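Local coordinates for SspB protein (Streptomyces clavuligerus, PDB 6JUF) that probably acts as a metal-dependent DNase in the SspABCD-SspE system, a bacterial defence against phages that senses phosphorothioated DNA, at residues A15-F20 against V173-K178. Numbering follows the deposited sequence.
Sequences ARHETF and VDCITK
Cys175 lays its sulfur over one face of the His17 imidazole, SG 3.9 Å from the ring centroid and 17° off the normal, a sulfur-aromatic contact; CA of Ala15 covers the opposite face, both atoms offset toward the rim. CB of Cys175 also comes within 3.5 Å of His17 CE1. Trp131 of helix 129-137 meets this ring as well, the two planes about 75° apart. The loop itself is a pair of beta turns, type I from Ala15 to Glu18 and type I' from His17 to Phe20, laid against helix 166-180 within the DUF4007 region. At the ring edge the backbone N of Thr19 donates in plane to His17 ND1 (2.9 Å), while NE2 hydrogen-bonds to OD1 of Asp172, on the same helix just before Val173, so both ring nitrogens are engaged and the imidazole's rotation is fixed. CG of His17 sits between the backbone N and the carbonyl carbon (chi1 41°). Between His17 and Thr19, Glu18 directs its CB away from the helix; it is a magnesium ligand seen in this protein, although no metal is bound here. Thr19 OG1 donates a hydrogen bond to Glu18 O (2.7 Å), within the loop. From one helical turn beyond Cys175, the Lys178 chain bends at chi3, turning CE; NZ, tilted from the carbonyl plane, donates a hydrogen bond to Thr19 O at 2.7 Å.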
ATOM      1  N   ALA B  15      15.331  -6.952 -16.010  1.00  8.97           N
ATOM      2  CA  ALA B  15      14.848  -8.109 -15.222  1.00  7.27           C
ATOM      3  C   ALA B  15      15.646  -8.324 -13.939  1.00  7.79           C
ATOM      4  O   ALA B  15      15.594  -9.396 -13.384  1.00  9.39           O
ATOM      5  CB  ALA B  15      14.824  -9.379 -16.078  1.00  9.20           C
ATOM      6  N   ARG B  16      16.398  -7.333 -13.467  1.00  8.34           N
ATOM      7  CA  ARG B  16      17.170  -7.547 -12.208  1.00  9.69           C
ATOM      8  C   ARG B  16      16.242  -7.592 -10.983  1.00  9.80           C
ATOM      9  O   ARG B  16      16.678  -8.012  -9.884  1.00 11.73           O
ATOM     10  CB  ARG B  16      18.170  -6.401 -12.014  1.00 14.07           C
ATOM     11  CG  ARG B  16      19.106  -6.187 -13.189  1.00 20.62           C
ATOM     12  CD  ARG B  16      20.425  -6.841 -13.013  1.00 25.62           C
ATOM     13  NE  ARG B  16      21.347  -6.523 -14.128  1.00 22.55           N
ATOM     14  CZ  ARG B  16      22.617  -6.150 -13.945  1.00 24.28           C
ATOM     15  NH1 ARG B  16      23.137  -6.032 -12.692  1.00 20.24           N
ATOM     16  NH2 ARG B  16      23.402  -5.887 -14.991  1.00 25.07           N
ATOM     17  N   HIS B  17      14.963  -7.193 -11.127  1.00  9.48           N
ATOM     18  CA  HIS B  17      13.968  -7.321 -10.064  1.00  8.19           C
ATOM     19  C   HIS B  17      13.425  -8.729 -10.000  1.00 10.11           C
ATOM     20  O   HIS B  17      12.647  -9.074  -9.092  1.00  9.36           O
ATOM     21  CB  HIS B  17      12.794  -6.374 -10.369  1.00  9.90           C
ATOM     22  CG  HIS B  17      12.423  -6.370 -11.845  1.00  8.12           C
ATOM     23  ND1 HIS B  17      11.757  -7.415 -12.425  1.00 10.08           N
ATOM     24  CD2 HIS B  17      12.690  -5.450 -12.865  1.00  8.67           C
ATOM     25  CE1 HIS B  17      11.596  -7.120 -13.772  1.00  8.13           C
ATOM     26  NE2 HIS B  17      12.172  -5.925 -13.997  1.00 10.15           N
ATOM     27  N   GLU B  18      13.803  -9.566 -10.960  1.00 12.13           N
ATOM     28  CA  GLU B  18      13.325 -10.989 -11.068  1.00 12.24           C
ATOM     29  C   GLU B  18      11.827 -11.122 -10.996  1.00 11.30           C
ATOM     30  O   GLU B  18      11.291 -12.105 -10.457  1.00 13.70           O
ATOM     31  CB  GLU B  18      14.038 -11.900  -9.999  1.00 11.75           C
ATOM     32  CG  GLU B  18      15.538 -11.912 -10.266  1.00 15.73           C
ATOM     33  CD  GLU B  18      16.344 -12.635  -9.213  1.00 17.91           C
ATOM     34  OE1 GLU B  18      16.083 -13.844  -9.137  1.00 17.47           O
ATOM     35  OE2 GLU B  18      17.267 -12.072  -8.580  1.00 21.67           O
ATOM     36  N   THR B  19      11.147 -10.169 -11.613  1.00 10.14           N
ATOM     37  CA  THR B  19       9.667 -10.056 -11.666  1.00 12.27           C
ATOM     38  C   THR B  19       9.012  -9.658 -10.362  1.00 12.24           C
ATOM     39  O   THR B  19       7.772  -9.648 -10.285  1.00 12.14           O
ATOM     40  CB  THR B  19       8.880 -11.287 -12.274  1.00 14.05           C
ATOM     41  OG1 THR B  19       8.749 -12.372 -11.340  1.00 16.24           O
ATOM     42  CG2 THR B  19       9.553 -11.803 -13.571  1.00 17.84           C
ATOM     43  N   PHE B  20       9.778  -9.336  -9.319  1.00  9.37           N
ATOM     44  CA  PHE B  20       9.181  -8.730  -8.109  1.00 10.20           C
ATOM     45  C   PHE B  20       8.918  -7.227  -8.333  1.00  8.87           C
ATOM     46  O   PHE B  20       9.856  -6.495  -8.609  1.00  9.01           O
ATOM     47  CB  PHE B  20      10.185  -8.818  -6.965  1.00 10.78           C
ATOM     48  CG  PHE B  20      10.361 -10.240  -6.417  1.00 11.66           C
ATOM     49  CD1 PHE B  20       9.288 -10.912  -5.837  1.00 12.70           C
ATOM     50  CD2 PHE B  20      11.603 -10.871  -6.500  1.00 11.34           C
ATOM     51  CE1 PHE B  20       9.438 -12.202  -5.286  1.00 12.15           C
ATOM     52  CE2 PHE B  20      11.777 -12.147  -5.945  1.00 13.79           C
ATOM     53  CZ  PHE B  20      10.684 -12.806  -5.370  1.00 12.89           C
ATOM     54  N   VAL B 173       8.138  -6.715 -18.764  1.00  7.23           N
ATOM     55  CA  VAL B 173       6.757  -6.407 -19.118  1.00  8.72           C
ATOM     56  C   VAL B 173       5.814  -6.990 -18.132  1.00  8.04           C
ATOM     57  O   VAL B 173       4.834  -6.355 -17.733  1.00  8.92           O
ATOM     58  CB  VAL B 173       6.469  -6.843 -20.567  1.00  8.07           C
ATOM     59  CG1 VAL B 173       4.996  -6.739 -20.907  1.00  8.95           C
ATOM     60  CG2 VAL B 173       7.247  -5.939 -21.515  1.00  9.37           C
ATOM     61  N   ASP B 174       6.086  -8.214 -17.711  1.00 10.50           N
ATOM     62  CA  ASP B 174       5.328  -8.829 -16.595  1.00 10.06           C
ATOM     63  C   ASP B 174       5.368  -7.994 -15.328  1.00  9.40           C
ATOM     64  O   ASP B 174       4.331  -7.765 -14.681  1.00  9.70           O
ATOM     65  CB  ASP B 174       5.855 -10.227 -16.259  1.00 12.38           C
ATOM     66  CG  ASP B 174       5.412 -11.261 -17.266  1.00 18.40           C
ATOM     67  OD1 ASP B 174       4.453 -10.996 -18.022  1.00 20.30           O
ATOM     68  OD2 ASP B 174       6.009 -12.341 -17.328  1.00 27.32           O
ATOM     69  N   CYS B 175       6.535  -7.473 -14.991  1.00  8.19           N
ATOM     70  CA  CYS B 175       6.702  -6.645 -13.772  1.00  7.72           C
ATOM     71  C   CYS B 175       5.971  -5.321 -13.894  1.00  7.40           C
ATOM     72  O   CYS B 175       5.356  -4.846 -12.917  1.00  6.86           O
ATOM     73  CB  CYS B 175       8.187  -6.386 -13.545  1.00  8.32           C
ATOM     74  SG  CYS B 175       8.452  -5.739 -11.840  1.00  9.87           S
ATOM     75  N   ILE B 176       6.035  -4.696 -15.075  1.00  6.64           N
ATOM     76  CA  ILE B 176       5.316  -3.402 -15.318  1.00  6.91           C
ATOM     77  C   ILE B 176       3.803  -3.630 -15.077  1.00  8.34           C
ATOM     78  O   ILE B 176       3.158  -2.841 -14.411  1.00  8.79           O
ATOM     79  CB  ILE B 176       5.555  -2.937 -16.776  1.00  6.02           C
ATOM     80  CG1 ILE B 176       6.962  -2.371 -16.932  1.00  7.00           C
ATOM     81  CG2 ILE B 176       4.520  -1.865 -17.162  1.00  9.11           C
ATOM     82  CD1 ILE B 176       7.500  -2.229 -18.360  1.00  8.36           C
ATOM     83  N   THR B 177       3.264  -4.750 -15.566  1.00  8.82           N
ATOM     84  CA  THR B 177       1.828  -5.041 -15.384  1.00  9.13           C
ATOM     85  C   THR B 177       1.484  -5.226 -13.897  1.00  8.54           C
ATOM     86  O   THR B 177       0.544  -4.601 -13.411  1.00  8.95           O
ATOM     87  CB  THR B 177       1.458  -6.333 -16.132  1.00 10.76           C
ATOM     88  OG1 THR B 177       1.943  -6.225 -17.484  1.00 12.94           O
ATOM     89  CG2 THR B 177      -0.043  -6.526 -16.199  1.00 11.16           C
ATOM     90  N   LYS B 178       2.264  -6.029 -13.172  1.00 10.68           N
ATOM     91  CA  LYS B 178       2.030  -6.255 -11.742  1.00  8.82           C
ATOM     92  C   LYS B 178       2.144  -4.960 -10.925  1.00 10.33           C
ATOM     93  O   LYS B 178       1.453  -4.823  -9.898  1.00 10.01           O
ATOM     94  CB  LYS B 178       3.067  -7.298 -11.180  1.00 11.96           C
ATOM     95  CG  LYS B 178       2.713  -8.701 -11.624  1.00 17.15           C
ATOM     96  CD  LYS B 178       3.473  -9.754 -10.838  1.00 23.65           C
ATOM     97  CE  LYS B 178       4.806 -10.016 -11.435  1.00 18.85           C
ATOM     98  NZ  LYS B 178       5.472 -10.985 -10.534  1.00 21.36           N
TER